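Side-chain contacts in uncharacterized protein Ta1441 (Thermoplasma acidophilum, PDB 3GAA), which is of unknown function but belongs to the PAC2 family, whose relatives include proteasome assembly chaperones: residues Pro27-Gly32 and Asn112-Val117; Gly52-Ala57 and Asn85-Leu90; Ile106-Met111 and Leu176-Thr181; Glu121-Glu126 and Lys208-Lys213. All coordinates share one frame; numbering follows the deposited sequence.

Contact 1. Residues Pro27-Gly32 and Asn112-Val117; sequences PVVLCG and NWIDQV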
loop_
_atom_site.group_PDB
_atom_site.type_symbol
_atom_site.label_atom_id
_atom_site.label_comp_id
_atom_site.label_asym_id
_atom_site.label_seq_id
_atom_site.Cartn_x
_atom_site.Cartn_y
_atom_site.Cartn_z
ATOM N N PRO A 27 -6.803 -22.047 -26.176
ATOM C CA PRO A 27 -8.191 -22.234 -26.525
ATOM C C PRO A 27 -8.763 -21.128 -27.371
ATOM O O PRO A 27 -8.246 -20.014 -27.342
ATOM C CB PRO A 27 -8.869 -22.257 -25.160
ATOM C CG PRO A 27 -7.986 -21.446 -24.291
ATOM C CD PRO A 27 -6.630 -21.696 -24.758
ATOM N N VAL A 28 -9.791 -21.448 -28.147
ATOM C CA VAL A 28 -10.558 -20.408 -28.838
ATOM C C VAL A 28 -11.753 -20.090 -27.974
ATOM O O VAL A 28 -12.461 -21.030 -27.565
ATOM C CB VAL A 28 -11.038 -20.781 -30.262
ATOM C CG1 VAL A 28 -11.470 -22.151 -30.341
ATOM C CG2 VAL A 28 -12.186 -19.911 -30.615
ATOM N N VAL A 29 -11.979 -18.803 -27.698
ATOM C CA VAL A 29 -13.022 -18.409 -26.763
ATOM C C VAL A 29 -14.247 -17.810 -27.434
ATOM O O VAL A 29 -14.149 -16.793 -28.104
ATOM C CB VAL A 29 -12.508 -17.446 -25.697
ATOM C CG1 VAL A 29 -13.617 -17.148 -24.711
ATOM C CG2 VAL A 29 -11.316 -18.078 -24.946
ATOM N N LEU A 30 -15.405 -18.422 -27.222
ATOM C CA LEU A 30 -16.639 -17.937 -27.826
ATOM C C LEU A 30 -17.492 -17.258 -26.773
ATOM O O LEU A 30 -17.655 -17.801 -25.697
ATOM C CB LEU A 30 -17.407 -19.116 -28.427
ATOM C CG LEU A 30 -16.610 -20.063 -29.345
ATOM C CD1 LEU A 30 -17.345 -21.417 -29.496
ATOM C CD2 LEU A 30 -16.279 -19.420 -30.709
ATOM N N CYS A 31 -18.075 -16.095 -27.084
ATOM C CA CYS A 31 -18.891 -15.331 -26.107
ATOM C C CYS A 31 -20.299 -15.047 -26.501
ATOM O O CYS A 31 -20.543 -14.735 -27.668
ATOM C CB CYS A 31 -18.289 -13.966 -25.912
ATOM S SG CYS A 31 -16.622 -14.132 -25.542
ATOM N N GLY A 32 -21.192 -15.049 -25.510
ATOM C CA GLY A 32 -22.584 -14.695 -25.696
ATOM C C GLY A 32 -23.096 -13.869 -24.522
ATOM O O GLY A 32 -23.078 -14.293 -23.371
ATOM N N ASN A 112 -8.661 -10.015 -19.027
ATOM C CA ASN A 112 -7.496 -10.374 -18.204
ATOM C C ASN A 112 -7.410 -11.872 -17.983
ATOM O O ASN A 112 -6.361 -12.461 -18.087
ATOM C CB ASN A 112 -7.513 -9.685 -16.826
ATOM C CG ASN A 112 -6.942 -8.274 -16.858
ATOM O OD1 ASN A 112 -7.510 -7.344 -16.282
ATOM N ND2 ASN A 112 -5.805 -8.105 -17.529
ATOM N N TRP A 113 -8.517 -12.501 -17.678
ATOM C CA TRP A 113 -8.484 -13.926 -17.423
ATOM C C TRP A 113 -8.209 -14.677 -18.707
ATOM O O TRP A 113 -7.486 -15.632 -18.709
ATOM C CB TRP A 113 -9.832 -14.339 -16.863
ATOM C CG TRP A 113 -9.956 -15.727 -16.469
ATOM C CD1 TRP A 113 -9.784 -16.200 -15.253
ATOM C CD2 TRP A 113 -10.364 -16.837 -17.298
ATOM N NE1 TRP A 113 -10.032 -17.555 -15.236
ATOM C CE2 TRP A 113 -10.366 -17.974 -16.489
ATOM C CE3 TRP A 113 -10.714 -16.969 -18.648
ATOM C CZ2 TRP A 113 -10.699 -19.241 -16.958
ATOM C CZ3 TRP A 113 -11.053 -18.248 -19.123
ATOM C CH2 TRP A 113 -11.034 -19.364 -18.265
ATOM N N ILE A 114 -8.827 -14.230 -19.791
ATOM C CA ILE A 114 -8.704 -14.893 -21.049
ATOM C C ILE A 114 -7.303 -14.713 -21.565
ATOM O O ILE A 114 -6.755 -15.623 -22.113
ATOM C CB ILE A 114 -9.743 -14.367 -22.058
ATOM C CG1 ILE A 114 -11.103 -14.918 -21.701
ATOM C CG2 ILE A 114 -9.477 -14.855 -23.441
ATOM C CD1 ILE A 114 -12.188 -14.336 -22.544
ATOM N N ASP A 115 -6.713 -13.545 -21.410
ATOM C CA ASP A 115 -5.336 -13.318 -21.878
ATOM C C ASP A 115 -4.423 -14.295 -21.124
ATOM O O ASP A 115 -3.537 -14.895 -21.707
ATOM C CB ASP A 115 -4.898 -11.844 -21.652
ATOM C CG ASP A 115 -3.784 -11.371 -22.621
ATOM O OD1 ASP A 115 -3.136 -12.284 -23.210
ATOM O OD2 ASP A 115 -3.563 -10.094 -22.770
ATOM N N GLN A 116 -4.676 -14.488 -19.830
ATOM C CA GLN A 116 -3.787 -15.322 -18.985
ATOM C C GLN A 116 -3.975 -16.811 -19.168
ATOM O O GLN A 116 -3.050 -17.543 -18.952
ATOM C CB GLN A 116 -3.936 -14.967 -17.493
ATOM C CG GLN A 116 -2.648 -14.404 -16.849
ATOM C CD GLN A 116 -2.275 -12.990 -17.334
ATOM O OE1 GLN A 116 -1.772 -12.156 -16.569
ATOM N NE2 GLN A 116 -2.518 -12.723 -18.608
ATOM N N VAL A 117 -5.160 -17.248 -19.553
ATOM C CA VAL A 117 -5.433 -18.627 -19.925
ATOM C C VAL A 117 -4.756 -19.027 -21.278
ATOM O O VAL A 117 -4.704 -20.225 -21.636
ATOM C CB VAL A 117 -6.954 -18.797 -20.006
ATOM C CG1 VAL A 117 -7.355 -19.762 -21.063
ATOM C CG2 VAL A 117 -7.521 -19.167 -18.651
#

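Contact 2. Residues Gly52-Ala57 and Asn85-Leu90; sequences GMHQVA and NSNTVL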
loop_
_atom_site.group_PDB
_atom_site.type_symbol
_atom_site.label_atom_id
_atom_site.label_comp_id
_atom_site.label_asym_id
_atom_site.label_seq_id
_atom_site.Cartn_x
_atom_site.Cartn_y
_atom_site.Cartn_z
ATOM N N GLY A 52 -20.579 -30.573 -24.689
ATOM C CA GLY A 52 -20.557 -31.268 -23.397
ATOM C C GLY A 52 -19.489 -30.657 -22.532
ATOM O O GLY A 52 -18.713 -31.348 -21.932
ATOM N N MET A 53 -19.450 -29.335 -22.521
ATOM C CA MET A 53 -18.410 -28.618 -21.868
ATOM C C MET A 53 -18.786 -28.653 -20.388
ATOM O O MET A 53 -19.927 -28.982 -20.041
ATOM C CB MET A 53 -18.385 -27.181 -22.375
ATOM C CG MET A 53 -18.098 -27.022 -23.844
ATOM S SD MET A 53 -18.152 -25.317 -24.364
ATOM C CE MET A 53 -16.425 -24.939 -24.291
ATOM N N HIS A 54 -17.834 -28.256 -19.547
ATOM C CA HIS A 54 -17.926 -28.337 -18.113
ATOM C C HIS A 54 -17.612 -26.958 -17.545
ATOM O O HIS A 54 -16.885 -26.150 -18.153
ATOM C CB HIS A 54 -16.954 -29.435 -17.570
ATOM C CG HIS A 54 -15.492 -29.127 -17.752
ATOM N ND1 HIS A 54 -14.737 -29.662 -18.777
ATOM C CD2 HIS A 54 -14.646 -28.325 -17.050
ATOM C CE1 HIS A 54 -13.492 -29.207 -18.704
ATOM N NE2 HIS A 54 -13.405 -28.404 -17.657
ATOM N N GLN A 55 -18.166 -26.663 -16.368
ATOM C CA GLN A 55 -17.950 -25.339 -15.794
ATOM C C GLN A 55 -16.518 -25.169 -15.260
ATOM O O GLN A 55 -15.966 -26.070 -14.714
ATOM C CB GLN A 55 -18.987 -25.038 -14.725
ATOM C CG GLN A 55 -19.306 -23.556 -14.740
ATOM C CD GLN A 55 -20.077 -23.061 -13.552
ATOM O OE1 GLN A 55 -20.999 -23.713 -13.057
ATOM N NE2 GLN A 55 -19.735 -21.858 -13.119
ATOM N N VAL A 56 -15.942 -24.003 -15.410
ATOM C CA VAL A 56 -14.557 -23.793 -15.144
ATOM C C VAL A 56 -14.284 -22.505 -14.353
ATOM O O VAL A 56 -13.274 -22.370 -13.707
ATOM C CB VAL A 56 -13.893 -23.728 -16.513
ATOM C CG1 VAL A 56 -13.121 -22.436 -16.727
ATOM C CG2 VAL A 56 -13.080 -24.937 -16.749
ATOM N N ALA A 57 -15.178 -21.538 -14.414
ATOM C CA ALA A 57 -14.943 -20.232 -13.796
ATOM C C ALA A 57 -16.253 -19.445 -13.701
ATOM O O ALA A 57 -17.195 -19.690 -14.446
ATOM C CB ALA A 57 -13.911 -19.455 -14.605
ATOM N N ASN A 85 -13.268 -30.531 -23.161
ATOM C CA ASN A 85 -12.492 -31.505 -22.454
ATOM C C ASN A 85 -10.993 -31.367 -22.656
ATOM O O ASN A 85 -10.224 -31.579 -21.750
ATOM C CB ASN A 85 -12.941 -32.884 -22.878
ATOM C CG ASN A 85 -12.935 -33.835 -21.735
ATOM O OD1 ASN A 85 -13.995 -34.265 -21.297
ATOM N ND2 ASN A 85 -11.748 -34.117 -21.190
ATOM N N SER A 86 -10.588 -31.014 -23.863
ATOM C CA SER A 86 -9.191 -30.770 -24.175
ATOM C C SER A 86 -8.772 -29.404 -23.758
ATOM O O SER A 86 -7.630 -29.052 -23.934
ATOM C CB SER A 86 -9.039 -30.862 -25.656
ATOM O OG SER A 86 -10.203 -31.512 -26.134
ATOM N N ASN A 87 -9.684 -28.609 -23.231
ATOM C CA ASN A 87 -9.385 -27.220 -22.919
ATOM C C ASN A 87 -8.808 -26.457 -24.132
ATOM O O ASN A 87 -7.863 -25.697 -24.034
ATOM C CB ASN A 87 -8.528 -27.150 -21.663
ATOM C CG ASN A 87 -9.250 -27.706 -20.438
ATOM O OD1 ASN A 87 -9.752 -26.959 -19.610
ATOM N ND2 ASN A 87 -9.342 -29.034 -20.344
ATOM N N THR A 88 -9.452 -26.687 -25.276
ATOM C CA THR A 88 -9.213 -25.986 -26.530
ATOM C C THR A 88 -10.346 -25.053 -26.965
ATOM O O THR A 88 -10.180 -24.305 -27.911
ATOM C CB THR A 88 -9.024 -26.984 -27.672
ATOM O OG1 THR A 88 -9.887 -28.099 -27.439
ATOM C CG2 THR A 88 -7.585 -27.468 -27.745
ATOM N N VAL A 89 -11.494 -25.081 -26.303
ATOM C CA VAL A 89 -12.566 -24.145 -26.630
ATOM C C VAL A 89 -13.170 -23.717 -25.304
ATOM O O VAL A 89 -13.564 -24.559 -24.489
ATOM C CB VAL A 89 -13.700 -24.804 -27.483
ATOM C CG1 VAL A 89 -14.814 -23.802 -27.758
ATOM C CG2 VAL A 89 -13.177 -25.428 -28.777
ATOM N N LEU A 90 -13.232 -22.419 -25.082
ATOM C CA LEU A 90 -13.931 -21.948 -23.943
ATOM C C LEU A 90 -15.199 -21.263 -24.423
ATOM O O LEU A 90 -15.284 -20.775 -25.570
ATOM C CB LEU A 90 -13.067 -20.972 -23.150
ATOM C CG LEU A 90 -11.697 -21.437 -22.629
ATOM C CD1 LEU A 90 -11.114 -20.339 -21.812
ATOM C CD2 LEU A 90 -11.762 -22.662 -21.790
#

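Contact 3. Residues Ile106-Met111 and Leu176-Thr181; sequences ISNTLM and LVRKIT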
loop_
_atom_site.group_PDB
_atom_site.type_symbol
_atom_site.label_atom_id
_atom_site.label_comp_id
_atom_site.label_asym_id
_atom_site.label_seq_id
_atom_site.Cartn_x
_atom_site.Cartn_y
_atom_site.Cartn_z
ATOM N N ILE A 106 -16.374 -4.793 -16.912
ATOM C CA ILE A 106 -16.618 -6.218 -17.213
ATOM C C ILE A 106 -15.719 -6.765 -18.355
ATOM O O ILE A 106 -15.117 -7.823 -18.187
ATOM C CB ILE A 106 -18.042 -6.545 -17.532
ATOM C CG1 ILE A 106 -18.997 -6.087 -16.410
ATOM C CG2 ILE A 106 -18.167 -8.002 -17.734
ATOM C CD1 ILE A 106 -18.653 -6.701 -15.089
ATOM N N SER A 107 -15.572 -6.038 -19.476
ATOM C CA SER A 107 -14.752 -6.535 -20.634
ATOM C C SER A 107 -13.335 -6.732 -20.236
ATOM O O SER A 107 -12.640 -7.617 -20.702
ATOM C CB SER A 107 -14.697 -5.531 -21.783
ATOM O OG SER A 107 -15.991 -5.154 -22.245
ATOM N N ASN A 108 -12.889 -5.834 -19.386
ATOM C CA ASN A 108 -11.533 -5.854 -18.957
ATOM C C ASN A 108 -11.194 -6.973 -17.978
ATOM O O ASN A 108 -10.150 -7.539 -18.053
ATOM C CB ASN A 108 -11.174 -4.518 -18.343
ATOM C CG ASN A 108 -9.727 -4.445 -18.041
ATOM O OD1 ASN A 108 -8.918 -4.307 -18.957
ATOM N ND2 ASN A 108 -9.362 -4.643 -16.784
ATOM N N THR A 109 -12.061 -7.267 -17.032
ATOM C CA THR A 109 -11.886 -8.401 -16.176
ATOM C C THR A 109 -11.831 -9.682 -17.013
ATOM O O THR A 109 -10.892 -10.487 -16.924
ATOM C CB THR A 109 -13.073 -8.465 -15.201
ATOM O OG1 THR A 109 -13.030 -7.325 -14.327
ATOM C CG2 THR A 109 -13.075 -9.751 -14.384
ATOM N N LEU A 110 -12.849 -9.879 -17.833
ATOM C CA LEU A 110 -12.881 -11.020 -18.740
ATOM C C LEU A 110 -11.621 -11.146 -19.571
ATOM O O LEU A 110 -11.040 -12.240 -19.656
ATOM C CB LEU A 110 -14.079 -10.946 -19.681
ATOM C CG LEU A 110 -14.376 -12.228 -20.441
ATOM C CD1 LEU A 110 -14.696 -13.395 -19.489
ATOM C CD2 LEU A 110 -15.510 -11.930 -21.339
ATOM N N MET A 111 -11.184 -10.049 -20.179
ATOM C CA MET A 111 -10.033 -10.149 -21.046
ATOM C C MET A 111 -8.737 -10.364 -20.316
ATOM O O MET A 111 -7.819 -10.886 -20.921
ATOM C CB MET A 111 -9.964 -9.001 -22.038
ATOM C CG MET A 111 -11.015 -9.178 -23.184
ATOM S SD MET A 111 -10.758 -10.746 -24.068
ATOM C CE MET A 111 -9.004 -10.472 -24.582
ATOM N N LEU A 176 -7.703 -5.758 -29.527
ATOM C CA LEU A 176 -6.844 -4.982 -30.406
ATOM C C LEU A 176 -5.639 -4.492 -29.617
ATOM O O LEU A 176 -4.540 -4.535 -30.096
ATOM C CB LEU A 176 -7.561 -3.798 -31.025
ATOM C CG LEU A 176 -8.376 -3.855 -32.339
ATOM C CD1 LEU A 176 -8.105 -5.085 -33.156
ATOM C CD2 LEU A 176 -9.912 -3.602 -32.126
ATOM N N VAL A 177 -5.822 -4.058 -28.400
ATOM C CA VAL A 177 -4.686 -3.609 -27.633
ATOM C C VAL A 177 -3.762 -4.746 -27.161
ATOM O O VAL A 177 -2.511 -4.661 -27.191
ATOM C CB VAL A 177 -5.131 -2.811 -26.439
ATOM C CG1 VAL A 177 -3.928 -2.540 -25.664
ATOM C CG2 VAL A 177 -5.857 -1.476 -26.938
ATOM N N ARG A 178 -4.365 -5.838 -26.747
ATOM C CA ARG A 178 -3.594 -6.964 -26.277
ATOM C C ARG A 178 -2.918 -7.752 -27.377
ATOM O O ARG A 178 -2.164 -8.648 -27.077
ATOM C CB ARG A 178 -4.506 -7.884 -25.495
ATOM C CG ARG A 178 -4.946 -7.271 -24.196
ATOM C CD ARG A 178 -6.049 -8.075 -23.606
ATOM N NE ARG A 178 -6.672 -7.453 -22.443
ATOM C CZ ARG A 178 -6.214 -7.589 -21.213
ATOM N NH1 ARG A 178 -5.138 -8.315 -20.998
ATOM N NH2 ARG A 178 -6.836 -7.036 -20.191
ATOM N N LYS A 179 -3.181 -7.413 -28.633
ATOM C CA LYS A 179 -2.827 -8.226 -29.807
ATOM C C LYS A 179 -3.249 -9.688 -29.793
ATOM O O LYS A 179 -2.498 -10.546 -30.167
ATOM C CB LYS A 179 -1.344 -8.091 -30.117
ATOM C CG LYS A 179 -1.010 -6.774 -30.804
ATOM C CD LYS A 179 0.111 -6.946 -31.881
ATOM C CE LYS A 179 -0.438 -7.563 -33.208
ATOM N NZ LYS A 179 -1.302 -6.599 -34.026
ATOM N N ILE A 180 -4.456 -9.966 -29.343
ATOM C CA ILE A 180 -5.098 -11.269 -29.557
ATOM C C ILE A 180 -6.145 -11.080 -30.655
ATOM O O ILE A 180 -6.747 -10.011 -30.727
ATOM C CB ILE A 180 -5.880 -11.708 -28.343
ATOM C CG1 ILE A 180 -4.986 -11.715 -27.106
ATOM C CG2 ILE A 180 -6.521 -13.055 -28.628
ATOM C CD1 ILE A 180 -5.711 -12.094 -25.854
ATOM N N THR A 181 -6.373 -12.093 -31.482
ATOM C CA THR A 181 -7.293 -11.974 -32.612
ATOM C C THR A 181 -8.672 -12.014 -32.060
ATOM O O THR A 181 -8.986 -12.962 -31.360
ATOM C CB THR A 181 -7.184 -13.155 -33.598
ATOM O OG1 THR A 181 -5.859 -13.187 -34.111
ATOM C CG2 THR A 181 -8.185 -12.978 -34.751
#

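Contact 4. Residues Glu121-Glu126 and Lys208-Lys213; sequences EIVIME and KAYNLK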
loop_
_atom_site.group_PDB
_atom_site.type_symbol
_atom_site.label_atom_id
_atom_site.label_comp_id
_atom_site.label_asym_id
_atom_site.label_seq_id
_atom_site.Cartn_x
_atom_site.Cartn_y
_atom_site.Cartn_z
ATOM N N GLU A 121 -7.846 -16.838 -29.939
ATOM C CA GLU A 121 -8.833 -16.046 -30.700
ATOM C C GLU A 121 -10.148 -15.947 -29.931
ATOM O O GLU A 121 -10.621 -16.955 -29.416
ATOM C CB GLU A 121 -9.169 -16.713 -32.032
ATOM C CG GLU A 121 -7.994 -17.417 -32.762
ATOM C CD GLU A 121 -7.704 -16.841 -34.162
ATOM O OE1 GLU A 121 -8.662 -16.376 -34.857
ATOM O OE2 GLU A 121 -6.510 -16.871 -34.577
ATOM N N ILE A 122 -10.763 -14.772 -29.909
ATOM C CA ILE A 122 -12.013 -14.576 -29.213
ATOM C C ILE A 122 -13.092 -14.306 -30.208
ATOM O O ILE A 122 -12.902 -13.483 -31.030
ATOM C CB ILE A 122 -11.914 -13.381 -28.279
ATOM C CG1 ILE A 122 -10.785 -13.653 -27.294
ATOM C CG2 ILE A 122 -13.188 -13.153 -27.507
ATOM C CD1 ILE A 122 -10.380 -12.428 -26.555
ATOM N N VAL A 123 -14.217 -14.992 -30.158
ATOM C CA VAL A 123 -15.252 -14.741 -31.139
ATOM C C VAL A 123 -16.430 -14.235 -30.383
ATOM O O VAL A 123 -16.817 -14.848 -29.404
ATOM C CB VAL A 123 -15.637 -16.023 -31.836
ATOM C CG1 VAL A 123 -16.628 -15.747 -32.858
ATOM C CG2 VAL A 123 -14.415 -16.674 -32.431
ATOM N N ILE A 124 -17.012 -13.115 -30.797
ATOM C CA ILE A 124 -18.235 -12.627 -30.122
ATOM C C ILE A 124 -19.475 -12.893 -30.967
ATOM O O ILE A 124 -19.537 -12.510 -32.159
ATOM C CB ILE A 124 -18.179 -11.172 -29.785
ATOM C CG1 ILE A 124 -17.029 -10.925 -28.818
ATOM C CG2 ILE A 124 -19.459 -10.779 -29.147
ATOM C CD1 ILE A 124 -16.223 -9.695 -29.170
ATOM N N MET A 125 -20.440 -13.583 -30.349
ATOM C CA MET A 125 -21.584 -14.124 -31.073
ATOM C C MET A 125 -22.730 -13.207 -30.917
ATOM O O MET A 125 -23.091 -12.898 -29.807
ATOM C CB MET A 125 -21.977 -15.478 -30.527
ATOM C CG MET A 125 -21.047 -16.615 -30.997
ATOM S SD MET A 125 -21.033 -18.085 -29.925
ATOM C CE MET A 125 -20.990 -19.279 -31.183
ATOM N N GLU A 126 -23.325 -12.756 -32.008
ATOM C CA GLU A 126 -24.519 -11.966 -31.837
ATOM C C GLU A 126 -25.527 -11.947 -32.961
ATOM O O GLU A 126 -25.280 -12.373 -34.066
ATOM C CB GLU A 126 -24.188 -10.551 -31.339
ATOM C CG GLU A 126 -23.206 -9.756 -32.140
ATOM C CD GLU A 126 -22.593 -8.612 -31.324
ATOM O OE1 GLU A 126 -22.386 -7.470 -31.847
ATOM O OE2 GLU A 126 -22.297 -8.872 -30.138
ATOM N N LYS A 208 -17.031 -23.015 -39.955
ATOM C CA LYS A 208 -16.255 -22.594 -41.092
ATOM C C LYS A 208 -14.992 -21.839 -40.683
ATOM O O LYS A 208 -13.982 -21.955 -41.325
ATOM C CB LYS A 208 -17.078 -21.674 -41.967
ATOM C CG LYS A 208 -16.459 -21.371 -43.321
ATOM C CD LYS A 208 -16.742 -22.488 -44.311
ATOM C CE LYS A 208 -16.072 -22.329 -45.691
ATOM N NZ LYS A 208 -16.610 -23.435 -46.644
ATOM N N ALA A 209 -15.026 -21.037 -39.638
ATOM C CA ALA A 209 -13.856 -20.260 -39.336
ATOM C C ALA A 209 -12.807 -21.065 -38.593
ATOM O O ALA A 209 -11.622 -20.850 -38.846
ATOM C CB ALA A 209 -14.208 -19.004 -38.576
ATOM N N TYR A 210 -13.223 -21.974 -37.695
ATOM C CA TYR A 210 -12.339 -22.560 -36.670
ATOM C C TYR A 210 -12.376 -24.056 -36.623
ATOM O O TYR A 210 -11.707 -24.681 -35.810
ATOM C CB TYR A 210 -12.690 -22.011 -35.287
ATOM C CG TYR A 210 -12.346 -20.559 -35.236
ATOM C CD1 TYR A 210 -11.021 -20.164 -35.114
ATOM C CD2 TYR A 210 -13.305 -19.574 -35.442
ATOM C CE1 TYR A 210 -10.638 -18.832 -35.144
ATOM C CE2 TYR A 210 -12.926 -18.197 -35.473
ATOM C CZ TYR A 210 -11.579 -17.854 -35.319
ATOM O OH TYR A 210 -11.148 -16.546 -35.357
ATOM N N ASN A 211 -13.177 -24.648 -37.485
ATOM C CA ASN A 211 -13.197 -26.060 -37.581
ATOM C C ASN A 211 -13.353 -26.744 -36.233
ATOM O O ASN A 211 -12.929 -27.857 -36.022
ATOM C CB ASN A 211 -11.939 -26.502 -38.285
ATOM C CG ASN A 211 -12.022 -27.941 -38.718
ATOM O OD1 ASN A 211 -11.115 -28.746 -38.408
ATOM N ND2 ASN A 211 -13.144 -28.316 -39.379
ATOM N N LEU A 212 -13.991 -26.066 -35.296
ATOM C CA LEU A 212 -14.600 -26.758 -34.172
ATOM C C LEU A 212 -15.508 -27.605 -34.979
ATOM O O LEU A 212 -15.713 -27.257 -36.156
ATOM C CB LEU A 212 -15.383 -25.790 -33.320
ATOM C CG LEU A 212 -14.609 -24.521 -32.942
ATOM C CD1 LEU A 212 -15.232 -23.884 -31.696
ATOM C CD2 LEU A 212 -13.132 -24.839 -32.739
ATOM N N LYS A 213 -16.051 -28.701 -34.483
ATOM C CA LYS A 213 -17.048 -29.356 -35.345
ATOM C C LYS A 213 -18.310 -29.541 -34.581
ATOM O O LYS A 213 -18.679 -30.624 -34.224
ATOM C CB LYS A 213 -16.489 -30.635 -35.903
ATOM C CG LYS A 213 -15.563 -30.410 -37.119
ATOM C CD LYS A 213 -14.230 -31.196 -36.990
ATOM C CE LYS A 213 -14.372 -32.685 -37.068
ATOM N NZ LYS A 213 -13.100 -33.280 -37.642
#

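Contact 1. Residues Pro27-Gly32 and Asn112-Val117
Pro27 O takes two bonds from one residue, the backbone N and OG of Ser120, and this grip ties the residue just before strand 28-32 to the loop behind helix 103-117, while the ring of Pro27 packs on Val117 at the end of that helix. The setting is a beta-alpha-beta crossover: strand 89-94, helix 103-117 and strand 121-130 follow one another, and strand 28-32 lies between the two strands, parallel to both, so the helix passes over it. Two hydrophobic pairs make the interface. Pro27 CG meets Val117 CG1 at 3.7 Å. Pro27 CD lies 4.0 Å from Val117 O. One helical turn earlier, Val29 faces Ile114, and their side chains cross obliquely. Val29 has CG1 anti to its own N (chi1 -176°), which lets both methyl groups face the helix: Val29 CG1 lies 3.8 Å from Ile114 CD1, and Val29 CG2 lies 4.0 Å from Ile114 CG2. All four residues are buried. Ala119 touches both Val29 and Ile114, and Leu90 of the neighbouring strand touches Pro27 and Val29, so the pairs belong to one continuous apolar layer between sheet and helix. Within the helix Val117 uses its other branch against Trp113: Val117 CG2 sits 3.4 Å above one face of the Trp113 indole, displaced toward the rim.

Contact 2. Residues Gly52-Ala57 and Asn85-Leu90
A Schellman motif closes helix 39-51, with Gly52 as its C-prime residue at positive phi, and from it the chain runs through Met53 and His54 into strand 54-60, which meets the 85-90 turn and the start of strand 89-94. The two segments are not direct neighbours in the mixed sheet, since strand 79-83 runs antiparallel between strands 54-60 and 89-94, and the contact spans it at one end. Met53 makes the largest single contribution to the buried surface. Its chain is straight through chi2 (178°) and then turns at chi3 (97°), which swings the terminal methyl across toward the far strand. There Met53 CE is modelled 4.0 Å from Val89 CG1, but its position is doubtful because it crowds Val89 O. Val89 also packs on Val28. Further along, Val56 and Ala57 both face Ile81 in a classic beta bulge, and Ala57 pairs antiparallel with a strand of the third subunit, which carries the sheet on across the interface. Nearer the surface, the edge of the His54 imidazole is turned to Asn87, whose OD1 lies near the ring plane, 4.4 Å from His54 NE2.

Contact 3. Residues Ile106-Met111 and Leu176-Thr181
Bends at chi2 (-58°) and chi3 (-57°) fold Met111 back on itself, while Arg178 stays extended from CG to NE, so the two side chains slide past each other in opposite directions between helices 103-117 and 166-178. Arg178 NE passes 3.7 Å from Met111 CB. Farther on, the backbone carbonyl oxygen Met111 O stands over the centre of one face of the Arg178 guanidinium, 3.6 Å above its plane. At the tip of the folded chain, Met111 CE meets Ile180 CD1 end to end at 3.9 Å and also touches Arg178 CD. Asn108 comes to the edge of the guanidinium, near its plane, with OD1 3.6 Å from Arg178 NH2; amide and guanidinium planes are 40° apart. The arginine closes helix 166-178, and at Lys179 the chain leaves it through a Schellman motif. Stronger polar partners lie beside the contact, since Arg178 NE forms a salt bridge with Glu174 and Arg178 NH1 another with Asp115. Asp115 also pairs with Arg22 of the second subunit. Two carboxylates at separate nitrogens should fix the rotation of the guanidinium and favour its charge, so a buried cation beside Met111 is probably balanced from both helices.

Contact 4. Residues Glu121-Glu126 and Lys208-Lys213
Tyr210 OH donates a hydrogen bond to Glu121 OE1 at 2.5 Å, reaching the carboxylate oxygen on its anti side and 17° out of the carboxylate plane. Seen from the tyrosine, OE1 lies at the ring edge and in the ring plane, whereas the carboxylate as a whole is turned 64° from the ring. A bend at chi2 (-120°) carries the glutamate chain at a slant across the end of the phenol, with Glu121 CG 3.8 Å from Tyr210 CE1. On the other flank of the ring, Val123 CG2 approaches Tyr210 CE2 at 3.7 Å, obliquely. Glu121 and Val123, two residues apart on strand 121-130, both point to this face of the sheet; Ile122 between them points the other way, where it packs on helix 166-178. Helix 196-210, ending at Tyr210, thus covers the face of the sheet opposite to that helix, as expected in an alpha/beta/alpha layered fold. From outside the two segments, Lys147 NZ joins the same pair, with a salt bridge to Glu121 OE1 and a hydrogen bond to Tyr210 OH, so three groups share one polar cluster, and the lysine would probably stabilise the carboxylate as an anion. Farther out, Leu183 of strand 181-190 touches both Val123 and the Tyr210 side chain. Past the ring, Asn211 turns the chain at positive phi, and Leu212 comes down on Val28 and Leu30 of the neighbouring strand.

Strand 28-32 binds three of the contacts into one sheet. On one side Leu30 N lies 2.9 Å from Leu90 O of contact 2, and on the other Val29 O lies 2.7 Å from Val123 N of contact 4. Contacts 1 and 3 sit on successive turns of helix 103-117, their centres about 9 Å apart, and both reach the second subunit. Contact 4 occupies the other face of the sheet, yet strand pairing joins it to contact 3, with Thr181 O 2.9 Å from Ile122 N. Contacts 2 and 3 are the farthest apart, about 20 Å between centres. Leu212 CD1 meets Val89 CG2 at 3.9 Å, linking contacts 4 and 2.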